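Local coordinates for protein nucleoside-diphosphate-sugar pyrophosphorylase (Vibrio cholerae, PDB 4EVW) that probably transfers a nucleotidyl group to a sugar phosphate, making a nucleoside-diphosphate sugar and pyrophosphate, at residues T31-E34 with H35-S39; A41-F44 with A45-F49. The protein carries 1 engineered substitution. All coordinates share one frame; numbering follows the deposited sequence.

Interaction 1. Residues T31-E34 with H35-S39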
# COMPACT_ATOMS: atom_id res chain seq x y z
N THR A 31 4.13 0.28 -18.49
CA THR A 31 2.96 0.73 -17.75
C THR A 31 3.29 1.19 -16.34
O THR A 31 4.29 0.77 -15.76
CB THR A 31 1.89 -0.37 -17.67
OG1 THR A 31 2.43 -1.51 -16.97
CG2 THR A 31 1.45 -0.80 -19.07
N LEU A 32 2.45 2.05 -15.79
CA LEU A 32 2.68 2.52 -14.43
C LEU A 32 2.65 1.31 -13.49
O LEU A 32 3.34 1.28 -12.48
CB LEU A 32 1.64 3.58 -14.05
CG LEU A 32 1.70 4.84 -14.93
CD1 LEU A 32 0.77 5.91 -14.37
CD2 LEU A 32 3.12 5.36 -14.99
N PHE A 33 1.85 0.30 -13.85
CA PHE A 33 1.78 -0.92 -13.04
C PHE A 33 3.17 -1.52 -12.93
O PHE A 33 3.63 -1.88 -11.84
CB PHE A 33 0.85 -1.95 -13.70
CG PHE A 33 0.88 -3.31 -13.04
CD1 PHE A 33 0.17 -3.55 -11.87
CD2 PHE A 33 1.64 -4.34 -13.59
CE1 PHE A 33 0.20 -4.81 -11.27
CE2 PHE A 33 1.67 -5.60 -12.99
CZ PHE A 33 0.95 -5.83 -11.83
N GLU A 34 3.86 -1.62 -14.06
CA GLU A 34 5.20 -2.18 -14.10
C GLU A 34 6.22 -1.32 -13.35
O GLU A 34 7.08 -1.84 -12.64
CB GLU A 34 5.65 -2.38 -15.55
CG GLU A 34 4.89 -3.47 -16.28
CD GLU A 34 5.03 -3.37 -17.78
OE1 GLU A 34 4.28 -2.60 -18.41
OE2 GLU A 34 5.92 -4.06 -18.34
N HIS A 35 6.12 -0.00 -13.52
CA HIS A 35 7.02 0.91 -12.82
C HIS A 35 6.90 0.70 -11.31
O HIS A 35 7.90 0.70 -10.59
CB HIS A 35 6.68 2.36 -13.12
CG HIS A 35 7.19 2.85 -14.44
ND1 HIS A 35 8.53 2.96 -14.73
CD2 HIS A 35 6.54 3.28 -15.55
CE1 HIS A 35 8.69 3.45 -15.94
NE2 HIS A 35 7.49 3.65 -16.46
N SER A 36 5.67 0.54 -10.84
CA SER A 36 5.45 0.36 -9.41
C SER A 36 5.88 -1.01 -8.90
O SER A 36 6.59 -1.10 -7.90
CB SER A 36 3.98 0.60 -9.06
OG SER A 36 3.74 0.31 -7.69
N VAL A 37 5.45 -2.07 -9.57
CA VAL A 37 5.79 -3.42 -9.12
C VAL A 37 7.29 -3.70 -9.25
O VAL A 37 7.85 -4.46 -8.46
CB VAL A 37 4.98 -4.49 -9.89
CG1 VAL A 37 5.37 -5.88 -9.43
CG2 VAL A 37 3.50 -4.26 -9.65
N ASN A 38 7.94 -3.07 -10.23
CA ASN A 38 9.38 -3.28 -10.40
C ASN A 38 10.17 -2.79 -9.20
O ASN A 38 11.36 -3.11 -9.06
CB ASN A 38 9.88 -2.62 -11.68
CG ASN A 38 9.91 -3.59 -12.84
OD1 ASN A 38 10.10 -4.79 -12.64
ND2 ASN A 38 9.72 -3.08 -14.05
N SER A 39 9.53 -2.00 -8.34
CA SER A 39 10.17 -1.51 -7.13
C SER A 39 10.70 -2.73 -6.38
O SER A 39 11.76 -2.69 -5.77
CB SER A 39 9.15 -0.82 -6.21
OG SER A 39 8.60 0.35 -6.80

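Interaction 2. Residues A41-F44 with A45-F49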
# COMPACT_ATOMS: atom_id res chain seq x y z
N ALA A 41 11.64 -5.74 -7.63
CA ALA A 41 12.32 -6.70 -8.49
C ALA A 41 13.24 -7.68 -7.75
O ALA A 41 13.39 -8.82 -8.17
CB ALA A 41 13.11 -5.96 -9.57
N ALA A 42 13.85 -7.24 -6.66
CA ALA A 42 14.74 -8.11 -5.91
C ALA A 42 14.00 -9.28 -5.26
O ALA A 42 14.62 -10.26 -4.85
CB ALA A 42 15.47 -7.31 -4.83
N TYR A 43 12.68 -9.18 -5.20
CA TYR A 43 11.86 -10.21 -4.57
C TYR A 43 10.99 -11.05 -5.50
O TYR A 43 10.21 -11.89 -5.04
CB TYR A 43 11.01 -9.55 -3.50
CG TYR A 43 11.87 -8.88 -2.45
CD1 TYR A 43 12.50 -9.64 -1.46
CD2 TYR A 43 12.11 -7.51 -2.49
CE1 TYR A 43 13.37 -9.04 -0.54
CE2 TYR A 43 12.98 -6.90 -1.58
CZ TYR A 43 13.60 -7.68 -0.60
OH TYR A 43 14.45 -7.09 0.30
N PHE A 44 11.13 -10.82 -6.80
CA PHE A 44 10.32 -11.55 -7.78
C PHE A 44 10.48 -13.07 -7.73
O PHE A 44 9.54 -13.81 -8.00
CB PHE A 44 10.66 -11.07 -9.20
CG PHE A 44 10.13 -9.71 -9.54
CD1 PHE A 44 9.30 -9.03 -8.65
CD2 PHE A 44 10.42 -9.12 -10.76
CE1 PHE A 44 8.77 -7.78 -8.98
CE2 PHE A 44 9.90 -7.87 -11.10
CZ PHE A 44 9.07 -7.20 -10.21
N ALA A 45 11.68 -13.53 -7.39
CA ALA A 45 11.94 -14.97 -7.37
C ALA A 45 11.59 -15.67 -6.06
O ALA A 45 11.35 -16.87 -6.04
CB ALA A 45 13.41 -15.22 -7.69
N SER A 46 11.52 -14.91 -4.97
CA SER A 46 11.33 -15.47 -3.64
C SER A 46 10.07 -15.16 -2.84
O SER A 46 9.70 -15.92 -1.94
CB SER A 46 12.49 -15.01 -2.77
OG SER A 46 12.42 -13.60 -2.59
N THR A 47 9.44 -14.04 -3.16
CA THR A 47 8.31 -13.58 -2.38
C THR A 47 6.98 -13.60 -3.11
O THR A 47 6.91 -13.20 -4.27
CB THR A 47 8.61 -12.15 -1.90
OG1 THR A 47 9.92 -12.12 -1.33
CG2 THR A 47 7.59 -11.67 -0.88
N PRO A 48 5.91 -14.06 -2.44
CA PRO A 48 4.62 -14.07 -3.13
C PRO A 48 4.05 -12.66 -3.23
O PRO A 48 4.30 -11.81 -2.37
CB PRO A 48 3.77 -14.99 -2.26
CG PRO A 48 4.35 -14.79 -0.89
CD PRO A 48 5.84 -14.75 -1.15
N PHE A 49 3.29 -12.41 -4.30
CA PHE A 49 2.63 -11.12 -4.52
C PHE A 49 1.13 -11.37 -4.61
O PHE A 49 0.69 -12.35 -5.21
CB PHE A 49 3.06 -10.48 -5.85
CG PHE A 49 4.43 -9.88 -5.83
CD1 PHE A 49 5.55 -10.69 -5.73
CD2 PHE A 49 4.60 -8.50 -5.91
CE1 PHE A 49 6.83 -10.14 -5.71
CE2 PHE A 49 5.87 -7.93 -5.89
CZ PHE A 49 6.99 -8.76 -5.79
O HOH W 1 14.15 -11.52 -7.83
O HOH W 2 13.87 -12.79 -5.11
O HOH W 3 7.52 -14.54 -6.39

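Interaction 1. Residues T31-E34 with H35-S39
Val37 lays its CG2 methyl over one face of the Phe33 ring, 3.8 Å from the ring centroid and 17° off the normal, a CH-pi contact one helical turn apart. Though the Phe33 side chain starts out pointing away, CG anti to the backbone N (chi1 171°) swings its CE1 and CZ back under Val37 CG2. This flank is tightly packed: Phe51, Ile114 and Val63 of helix 59-70 also meet the ring. By contrast, His35 and Asn38 are partly exposed, though Phe241 and Phe117 still meet the His35 ring. The His35 and Leu32 side chains cross at a slant, His35 CD2 4.0 Å from Leu32 CD2, while His35 NE2 is hydrogen-bonded to Ala27 O. Backbone bonds such as His35 N to Thr31 O (3.0 Å) give the helical repeat. Glu34 N donates to Thr31 OG1 (3.2 Å), and Glu34 OE1 accepts from Thr31 OG1 at 2.6 Å, on its anti lone pair, and from Thr31 N at 2.9 Å, from above the carboxylate plane. These donors probably stabilise its negative charge, with Lys66 of helix 59-70 a long, weak further partner. This reciprocal pairing is a capping box at the N-terminus of helix 32-37.

Interaction 2. Residues A41-F44 with A45-F49
Phe44 presents the edge of its ring to Phe49, with Phe44 CD1 3.7 Å from Phe49 CZ. The planes stand at 66° and the centroids 5.7 Å apart, so the pair is oblique, neither a stack nor a true edge-to-face arrangement. Ala41 CA lies over the centre of one face of the Phe44 ring, 3.5 Å above its plane. The Phe44 ring gets there with CG anti to its own carbonyl carbon (chi1 -73°), folded back beside the backbone N and over the preceding turn.

Ahead of Phe44, Tyr43 O accepts two backbone bonds, which close the turn; it also lies at the edge of the Phe49 ring. Thr47 N approaches Tyr43 O at 3.0 Å, tilted little from the carbonyl plane, whereas Ser46 N comes to Tyr43 O from well above that plane at 3.3 Å with a less straight N-H...O angle of 140°. The Tyr43 and Thr47 side chains run side by side in the same direction, with Thr47 OG1 3.5 Å from Tyr43 CB, and Ser46 OG and Thr47 OG1 share a hydrogen bond. Water reinforces the exposed side of the turn: one molecule links Ala41 O to Ala45 N, and a second links Ala42 O to Ser46 OG.

The turn lies between helix 32-37 and strand 49-54. Its buried rings pack on Val37 of that helix and on Ile72, and Phe49 also touches Ile2 of strand 2-5 and Phe75 of strand 75-80. Tyr43 OH bonds to Phe123 N and the two rings meet edge-to-face, joining the turn to the loop after strand 116-117.

How the interactions relate
Interactions 1 and 2 follow each other along the chain, their centres about 14 Å apart, and together trace the passage from helix 32-37 through the following loop into strand 49-54. They meet directly: Phe44 CZ lies 3.5 Å from Val37 O, Phe44 CE2 is 3.5 Å from Asn38 OD1, and Phe49 CE2 packs at 4.1 Å against Val37 CG1. Val37 and Asn38 thus pack against the two phenylalanines of the turn, partly through a backbone and a side-chain oxygen. Helix 32-37 lies in the connection between the parallel neighbours 2-5 and 49-54, in the manner of a beta-alpha-beta crossover, consistent with the Rossmann-like nucleotidyltransferase fold.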